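Local structure of cohesin (Archaeoglobus fulgidus, 2XDH) at residues Val22-Ala27 with Gly82-Val87; Lys2-Ala7 with Ala143-Thr148. The protein is the cohesin module of a longer non-cellulosomal archaeal protein that may bind carbohydrate, and is probably a docking partner for dockerin modules. All blocks are in the same frame, centred on the assembly; numbering follows the deposited sequence.

Contact 1 of 2, residues Val22-Ala27 with Gly82-Val87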
ATOM      1  N   VAL A  22      -8.405  -2.171  23.421  1.00 33.32           N
ATOM      2  CA  VAL A  22      -8.328  -1.051  22.492  1.00 27.72           C
ATOM      3  C   VAL A  22      -7.801  -1.629  21.181  1.00 37.69           C
ATOM      4  O   VAL A  22      -6.736  -2.257  21.150  1.00 32.20           O
ATOM      5  CB  VAL A  22      -7.404   0.043  23.022  1.00 29.47           C
ATOM      6  CG1 VAL A  22      -7.119   1.091  21.951  1.00 28.81           C
ATOM      7  CG2 VAL A  22      -8.022   0.678  24.282  1.00 28.74           C
ATOM      8  N   LYS A  23      -8.562  -1.448  20.107  1.00 29.36           N
ATOM      9  CA  LYS A  23      -8.275  -2.133  18.859  1.00 29.34           C
ATOM     10  C   LYS A  23      -7.854  -1.138  17.788  1.00 29.41           C
ATOM     11  O   LYS A  23      -8.143   0.053  17.881  1.00 28.34           O
ATOM     12  CB  LYS A  23      -9.521  -2.852  18.342  1.00 34.01           C
ATOM     13  CG  LYS A  23     -10.121  -3.848  19.283  1.00 50.08           C
ATOM     14  CD  LYS A  23     -11.546  -4.162  18.850  1.00 52.69           C
ATOM     15  CE  LYS A  23     -12.472  -2.989  19.144  1.00 64.17           C
ATOM     16  NZ  LYS A  23     -13.883  -3.314  18.809  1.00 68.26           N
ATOM     17  N   ILE A  24      -7.213  -1.647  16.746  1.00 26.69           N
ATOM     18  CA  ILE A  24      -6.966  -0.825  15.564  1.00 27.01           C
ATOM     19  C   ILE A  24      -7.645  -1.463  14.363  1.00 32.41           C
ATOM     20  O   ILE A  24      -7.735  -2.690  14.261  1.00 29.19           O
ATOM     21  CB  ILE A  24      -5.448  -0.606  15.322  1.00 32.77           C
ATOM     22  CG1 ILE A  24      -5.211   0.499  14.287  1.00 30.83           C
ATOM     23  CG2 ILE A  24      -4.766  -1.911  14.904  1.00 30.75           C
ATOM     24  CD1 ILE A  24      -3.807   1.114  14.371  1.00 25.89           C
ATOM     25  N   GLU A  25      -8.124  -0.638  13.446  0.59 28.52           N
ATOM     26  CA  GLU A  25      -8.741  -1.168  12.244  0.59 28.50           C
ATOM     27  C   GLU A  25      -8.113  -0.502  11.025  0.59 30.47           C
ATOM     28  O   GLU A  25      -7.894   0.715  11.017  0.59 30.85           O
ATOM     29  CB  GLU A  25     -10.256  -0.929  12.285  0.59 37.07           C
ATOM     30  CG  GLU A  25     -10.924  -1.526  13.532  0.59 42.70           C
ATOM     31  CD  GLU A  25     -10.851  -3.050  13.577  0.59 48.98           C
ATOM     32  OE1 GLU A  25     -11.081  -3.675  12.522  0.59 41.73           O
ATOM     33  OE2 GLU A  25     -10.553  -3.623  14.658  0.59 49.66           O
ATOM     34  N   ASN A  26      -7.791  -1.315  10.022  1.00 28.52           N
ATOM     35  CA  ASN A  26      -7.152  -0.848   8.798  1.00 33.03           C
ATOM     36  C   ASN A  26      -5.809  -0.169   9.023  1.00 35.22           C
ATOM     37  O   ASN A  26      -5.498   0.841   8.399  1.00 31.41           O
ATOM     38  CB  ASN A  26      -8.101   0.065   8.040  1.00 32.51           C
ATOM     39  CG  ASN A  26      -9.428  -0.613   7.760  1.00 47.29           C
ATOM     40  OD1 ASN A  26      -9.469  -1.707   7.198  1.00 48.84           O
ATOM     41  ND2 ASN A  26     -10.509   0.003   8.199  1.00 47.34           N
ATOM     42  N   ALA A  27      -5.007  -0.723   9.924  1.00 30.40           N
ATOM     43  CA  ALA A  27      -3.641  -0.239  10.093  1.00 29.45           C
ATOM     44  C   ALA A  27      -2.822  -0.554   8.841  1.00 35.11           C
ATOM     45  O   ALA A  27      -2.987  -1.611   8.221  1.00 31.81           O
ATOM     46  CB  ALA A  27      -2.992  -0.889  11.330  1.00 27.22           C
ATOM     47  N   GLY A  82      -7.013  -5.656  14.723  1.00 32.02           N
ATOM     48  CA  GLY A  82      -6.704  -6.477  15.882  1.00 32.62           C
ATOM     49  C   GLY A  82      -6.583  -5.622  17.128  1.00 32.62           C
ATOM     50  O   GLY A  82      -6.738  -4.410  17.062  1.00 36.43           O
ATOM     51  N   SER A  83      -6.324  -6.249  18.271  1.00 27.65           N
ATOM     52  CA  SER A  83      -6.154  -5.493  19.501  1.00 30.36           C
ATOM     53  C   SER A  83      -4.717  -5.003  19.671  1.00 33.74           C
ATOM     54  O   SER A  83      -3.754  -5.721  19.373  1.00 31.23           O
ATOM     55  CB  SER A  83      -6.589  -6.328  20.709  1.00 38.64           C
ATOM     56  OG  SER A  83      -5.999  -7.613  20.667  1.00 39.64           O
ATOM     57  N   LEU A  84      -4.595  -3.769  20.147  1.00 29.46           N
ATOM     58  CA  LEU A  84      -3.317  -3.156  20.490  1.00 31.18           C
ATOM     59  C   LEU A  84      -2.966  -3.469  21.932  1.00 34.78           C
ATOM     60  O   LEU A  84      -1.804  -3.686  22.267  1.00 33.69           O
ATOM     61  CB  LEU A  84      -3.397  -1.638  20.313  1.00 26.94           C
ATOM     62  CG  LEU A  84      -3.599  -1.169  18.875  1.00 29.82           C
ATOM     63  CD1 LEU A  84      -3.737   0.348  18.842  1.00 28.45           C
ATOM     64  CD2 LEU A  84      -2.412  -1.637  18.027  1.00 31.27           C
ATOM     65  N   PHE A  85      -3.975  -3.467  22.794  1.00 30.76           N
ATOM     66  CA  PHE A  85      -3.773  -3.853  24.190  1.00 29.09           C
ATOM     67  C   PHE A  85      -5.120  -4.102  24.840  1.00 33.11           C
ATOM     68  O   PHE A  85      -6.154  -3.779  24.263  1.00 30.76           O
ATOM     69  CB  PHE A  85      -2.947  -2.817  24.968  1.00 31.42           C
ATOM     70  CG  PHE A  85      -3.567  -1.424  25.020  1.00 33.11           C
ATOM     71  CD1 PHE A  85      -4.340  -1.034  26.108  1.00 35.78           C
ATOM     72  CD2 PHE A  85      -3.335  -0.506  24.006  1.00 29.26           C
ATOM     73  CE1 PHE A  85      -4.894   0.240  26.180  1.00 34.69           C
ATOM     74  CE2 PHE A  85      -3.883   0.778  24.062  1.00 34.32           C
ATOM     75  CZ  PHE A  85      -4.668   1.150  25.154  1.00 28.95           C
ATOM     76  N   TYR A  86      -5.099  -4.712  26.019  1.00 33.47           N
ATOM     77  CA  TYR A  86      -6.305  -4.996  26.790  1.00 38.01           C
ATOM     78  C   TYR A  86      -6.087  -4.333  28.136  1.00 38.05           C
ATOM     79  O   TYR A  86      -4.972  -4.357  28.665  1.00 41.77           O
ATOM     80  CB  TYR A  86      -6.476  -6.517  26.996  1.00 42.18           C
ATOM     81  CG  TYR A  86      -7.114  -7.243  25.830  1.00 54.25           C
ATOM     82  CD1 TYR A  86      -8.497  -7.426  25.776  1.00 55.65           C
ATOM     83  CD2 TYR A  86      -6.343  -7.756  24.785  1.00 55.69           C
ATOM     84  CE1 TYR A  86      -9.101  -8.092  24.713  1.00 47.00           C
ATOM     85  CE2 TYR A  86      -6.944  -8.421  23.706  1.00 50.52           C
ATOM     86  CZ  TYR A  86      -8.325  -8.580  23.683  1.00 56.31           C
ATOM     87  OH  TYR A  86      -8.945  -9.228  22.634  1.00 59.92           O
ATOM     88  N   VAL A  87      -7.125  -3.722  28.688  1.00 37.14           N
ATOM     89  CA  VAL A  87      -7.024  -3.230  30.052  1.00 38.98           C
ATOM     90  C   VAL A  87      -7.910  -4.073  30.958  1.00 40.62           C
ATOM     91  O   VAL A  87      -9.084  -4.281  30.679  1.00 40.68           O
ATOM     92  CB  VAL A  87      -7.373  -1.720  30.174  1.00 37.90           C
ATOM     93  CG1 VAL A  87      -7.203  -1.249  31.611  1.00 37.47           C
ATOM     94  CG2 VAL A  87      -6.473  -0.898  29.258  1.00 30.85           C
TER
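Val22-Ile24 and Gly82-Phe85 form a buried antiparallel ladder broken by a classic beta bulge, in the beta-sandwich jelly roll characteristic of cohesins, where strand 17-38 pairs with strand 82-91. The touching parts run 157° apart. Ile24 and Gly82 are a hydrogen-bonded pair: Ile24 N reaches Gly82 O at 2.8 Å, and Gly82 N returns a longer bond of 3.1 Å to Ile24 O. Gly82 adopts a fully extended backbone in which a CB would collide with the carbonyl oxygen of the residue before, so the conformation is available to glycine. Lys23 then faces Ser83 as a non-hydrogen-bonded pair with diverging side chains; Ser83 OG is held by Ser52 N.

Beyond this pair the register slips by one residue, because Leu84 and Phe85 both face Val22. The evidence is a shared acceptor: Val22 O takes Leu84 N at 2.8 Å and, only weakly, Phe85 N at 3.4 Å. Val22 N completes the ladder with a bond of 2.9 Å to Phe85 O. At Leu84 the chain turns a corner, and its CB is directed toward the other strand. Leu84 CD2 meets Ile24 CG2 at 3.9 Å, while its CG and CD1 lie near Ile24 CB. Ile33 and Ile72 also touch Leu84, tying the bulge residue into the apolar interior.

Past the bulge, Val22 and Phe85 lie side by side on the same face of the sheet. Chi1 of Phe85 (60°) sets CG between the backbone N and the carbonyl carbon, and the ring turns one face to valine while Val87 CG2 sits at its edge. This is a CH-pi contact: Val22 CB stands 3.9 Å from the ring centroid, 22° off the normal. Its nearest ring atoms are Phe85 CZ and CE2, so it stands over that end of the ring rather than its middle, and Val22 CG2 closes on Phe85 CZ at 3.5 Å.

Contact 2 of 2, residues Lys2-Ala7 with Ala143-Thr148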
ATOM      1  N   LYS A   2      -9.649   4.010   6.061  1.00 57.86           N
ATOM      2  CA  LYS A   2      -9.137   4.922   7.079  1.00 55.58           C
ATOM      3  C   LYS A   2      -8.733   4.192   8.379  1.00 45.99           C
ATOM      4  O   LYS A   2      -9.505   3.416   8.927  1.00 50.65           O
ATOM      5  CB  LYS A   2     -10.187   5.990   7.370  1.00 54.73           C
ATOM      6  CG  LYS A   2      -9.846   6.912   8.528  1.00 69.53           C
ATOM      7  CD  LYS A   2      -8.509   7.605   8.311  1.00 78.75           C
ATOM      8  CE  LYS A   2      -8.314   8.744   9.299  1.00 76.02           C
ATOM      9  NZ  LYS A   2      -9.333   9.810   9.116  1.00 76.21           N
ATOM     10  N   THR A   3      -7.528   4.454   8.868  1.00 33.96           N
ATOM     11  CA  THR A   3      -7.048   3.798  10.082  1.00 28.00           C
ATOM     12  C   THR A   3      -7.851   4.322  11.271  1.00 34.13           C
ATOM     13  O   THR A   3      -8.004   5.523  11.441  1.00 30.25           O
ATOM     14  CB  THR A   3      -5.537   4.030  10.282  1.00 31.06           C
ATOM     15  OG1 THR A   3      -4.845   3.560   9.113  1.00 34.24           O
ATOM     16  CG2 THR A   3      -5.018   3.264  11.488  1.00 29.38           C
ATOM     17  N   THR A   4      -8.381   3.418  12.083  1.00 29.58           N
ATOM     18  CA  THR A   4      -9.200   3.844  13.212  1.00 22.69           C
ATOM     19  C   THR A   4      -8.777   3.129  14.458  1.00 26.38           C
ATOM     20  O   THR A   4      -8.525   1.938  14.416  1.00 28.34           O
ATOM     21  CB  THR A   4     -10.688   3.515  12.936  1.00 33.51           C
ATOM     22  OG1 THR A   4     -11.076   4.124  11.691  1.00 35.90           O
ATOM     23  CG2 THR A   4     -11.582   4.029  14.069  1.00 36.25           C
ATOM     24  N   ILE A   5      -8.710   3.856  15.570  1.00 27.20           N
ATOM     25  CA  ILE A   5      -8.406   3.224  16.854  1.00 23.58           C
ATOM     26  C   ILE A   5      -9.675   3.268  17.696  1.00 30.67           C
ATOM     27  O   ILE A   5     -10.310   4.317  17.788  1.00 27.11           O
ATOM     28  CB  ILE A   5      -7.283   3.959  17.591  1.00 29.10           C
ATOM     29  CG1 ILE A   5      -5.989   3.869  16.763  1.00 38.10           C
ATOM     30  CG2 ILE A   5      -7.044   3.314  18.975  1.00 29.38           C
ATOM     31  CD1 ILE A   5      -4.830   4.689  17.337  1.00 42.42           C
ATOM     32  N   ILE A   6     -10.037   2.139  18.292  1.00 25.81           N
ATOM     33  CA  ILE A   6     -11.345   1.990  18.937  1.00 27.54           C
ATOM     34  C   ILE A   6     -11.231   1.409  20.337  1.00 32.16           C
ATOM     35  O   ILE A   6     -10.705   0.317  20.510  1.00 31.16           O
ATOM     36  CB  ILE A   6     -12.213   1.020  18.140  1.00 32.86           C
ATOM     37  CG1 ILE A   6     -12.378   1.518  16.705  1.00 28.81           C
ATOM     38  CG2 ILE A   6     -13.568   0.816  18.834  1.00 34.68           C
ATOM     39  CD1 ILE A   6     -13.255   0.610  15.845  1.00 37.39           C
ATOM     40  N   ALA A   7     -11.721   2.136  21.334  1.00 29.99           N
ATOM     41  CA  ALA A   7     -11.783   1.594  22.685  1.00 30.85           C
ATOM     42  C   ALA A   7     -13.051   0.747  22.813  1.00 38.42           C
ATOM     43  O   ALA A   7     -14.128   1.156  22.384  1.00 34.13           O
ATOM     44  CB  ALA A   7     -11.778   2.719  23.705  1.00 32.57           C
ATOM     45  N   ALA A 143      -8.732   8.005  12.770  1.00 31.59           N
ATOM     46  CA  ALA A 143      -9.985   8.402  13.397  1.00 32.13           C
ATOM     47  C   ALA A 143     -10.008   7.683  14.737  1.00 30.31           C
ATOM     48  O   ALA A 143      -9.345   6.674  14.906  1.00 28.28           O
ATOM     49  CB  ALA A 143     -11.159   7.977  12.534  1.00 31.93           C
ATOM     50  N   THR A 144     -10.748   8.198  15.707  1.00 34.23           N
ATOM     51  CA  THR A 144     -10.846   7.495  16.979  1.00 33.94           C
ATOM     52  C   THR A 144     -12.311   7.255  17.313  1.00 39.08           C
ATOM     53  O   THR A 144     -13.187   8.031  16.908  1.00 35.32           O
ATOM     54  CB  THR A 144     -10.195   8.293  18.112  1.00 43.67           C
ATOM     55  OG1 THR A 144     -10.864   9.544  18.251  1.00 48.43           O
ATOM     56  CG2 THR A 144      -8.745   8.559  17.790  1.00 43.51           C
ATOM     57  N   ILE A 145     -12.561   6.172  18.037  1.00 30.89           N
ATOM     58  CA  ILE A 145     -13.892   5.863  18.550  1.00 31.56           C
ATOM     59  C   ILE A 145     -13.776   5.486  20.021  1.00 27.43           C
ATOM     60  O   ILE A 145     -13.076   4.540  20.374  1.00 28.94           O
ATOM     61  CB  ILE A 145     -14.538   4.725  17.762  1.00 31.86           C
ATOM     62  CG1 ILE A 145     -14.643   5.121  16.283  1.00 31.67           C
ATOM     63  CG2 ILE A 145     -15.959   4.410  18.310  1.00 33.49           C
ATOM     64  CD1 ILE A 145     -15.388   4.098  15.445  1.00 36.62           C
ATOM     65  N   ASN A 146     -14.456   6.240  20.877  1.00 33.72           N
ATOM     66  CA  ASN A 146     -14.377   6.015  22.314  1.00 29.87           C
ATOM     67  C   ASN A 146     -15.270   4.859  22.757  1.00 32.60           C
ATOM     68  O   ASN A 146     -16.164   4.439  22.029  1.00 34.45           O
ATOM     69  CB  ASN A 146     -14.717   7.303  23.049  1.00 36.24           C
ATOM     70  CG  ASN A 146     -13.717   8.397  22.750  1.00 37.35           C
ATOM     71  OD1 ASN A 146     -12.550   8.110  22.498  1.00 33.47           O
ATOM     72  ND2 ASN A 146     -14.161   9.648  22.775  1.00 36.93           N
ATOM     73  N   GLY A 147     -15.008   4.335  23.943  1.00 31.26           N
ATOM     74  CA  GLY A 147     -15.766   3.201  24.423  1.00 28.97           C
ATOM     75  C   GLY A 147     -16.763   3.708  25.426  1.00 36.08           C
ATOM     76  O   GLY A 147     -16.686   4.861  25.845  1.00 34.60           O
ATOM     77  N   THR A 148     -17.689   2.849  25.818  1.00 32.70           N
ATOM     78  CA  THR A 148     -18.711   3.236  26.787  1.00 33.60           C
ATOM     79  C   THR A 148     -18.791   2.149  27.853  1.00 39.39           C
ATOM     80  O   THR A 148     -18.809   0.959  27.535  1.00 34.71           O
ATOM     81  CB  THR A 148     -20.065   3.371  26.097  1.00 37.88           C
ATOM     82  OG1 THR A 148     -19.951   4.306  25.015  1.00 33.46           O
ATOM     83  CG2 THR A 148     -21.137   3.839  27.077  1.00 38.43           C
TER
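Ala143 opens a parallel beta ladder with strand 3-7, its N bonded to Thr3 O at 2.9 Å and its carbonyl O accepting Ile5 N at 3.0 Å. The same oxygen takes a CA-H...O contact from Thr4 CA, and Ala143 CB faces Thr4 OG1. Thr144 pairs with Ile5, and its CA makes a similar contact with Ile5 O. Ile145 continues the regular alternation of donor and acceptor: its N bonds to Ile5 O, and its O receives Ala7 N at 2.9 Å. The strand axes, 4.7 Å apart and 18° from parallel, agree with this one-to-one register. On the face shared with Thr4 and Ile6, Ile145 CG1 meets Thr4 CG2 at 3.9 Å, while Ile145 CB lies beside Ile6 CG1 at 4.0 Å. Both isoleucines carry CG1 anti to the carbonyl carbon (chi1 -59° and -58°), which matches their side-by-side course. Asn146 interrupts the strand and turns its OD1 to Leu127 N. At Gly147, CA comes 3.3 Å from Ala7 O, and a CB on this backbone would clash with that oxygen. Strand 123-134 adjoins 142-151 antiparallel on one side, and strand 17-38 flanks 3-12 on the other.

Strand 3-12 joins the two contacts, because it pairs with 142-151 in contact 2 and with strand 17-38, which carries Val22-Ala27 of contact 1. Two probable hydrogen bonds bridge them directly: Glu25 N to Thr4 O and Lys23 N to Ile6 O, both 2.8 Å. In sequence, both segments of contact 1 fall between the two segments of contact 2. Contact 1 is core: antiparallel, bulged, and filled by aromatic and branched apolar side chains. Contact 2 is only partly buried, parallel and in regular register up to Asn146, with Thr4, Ile6 and Ile145 meeting on a more exposed face. Ile5 touches Val22, linking the interior sides of both.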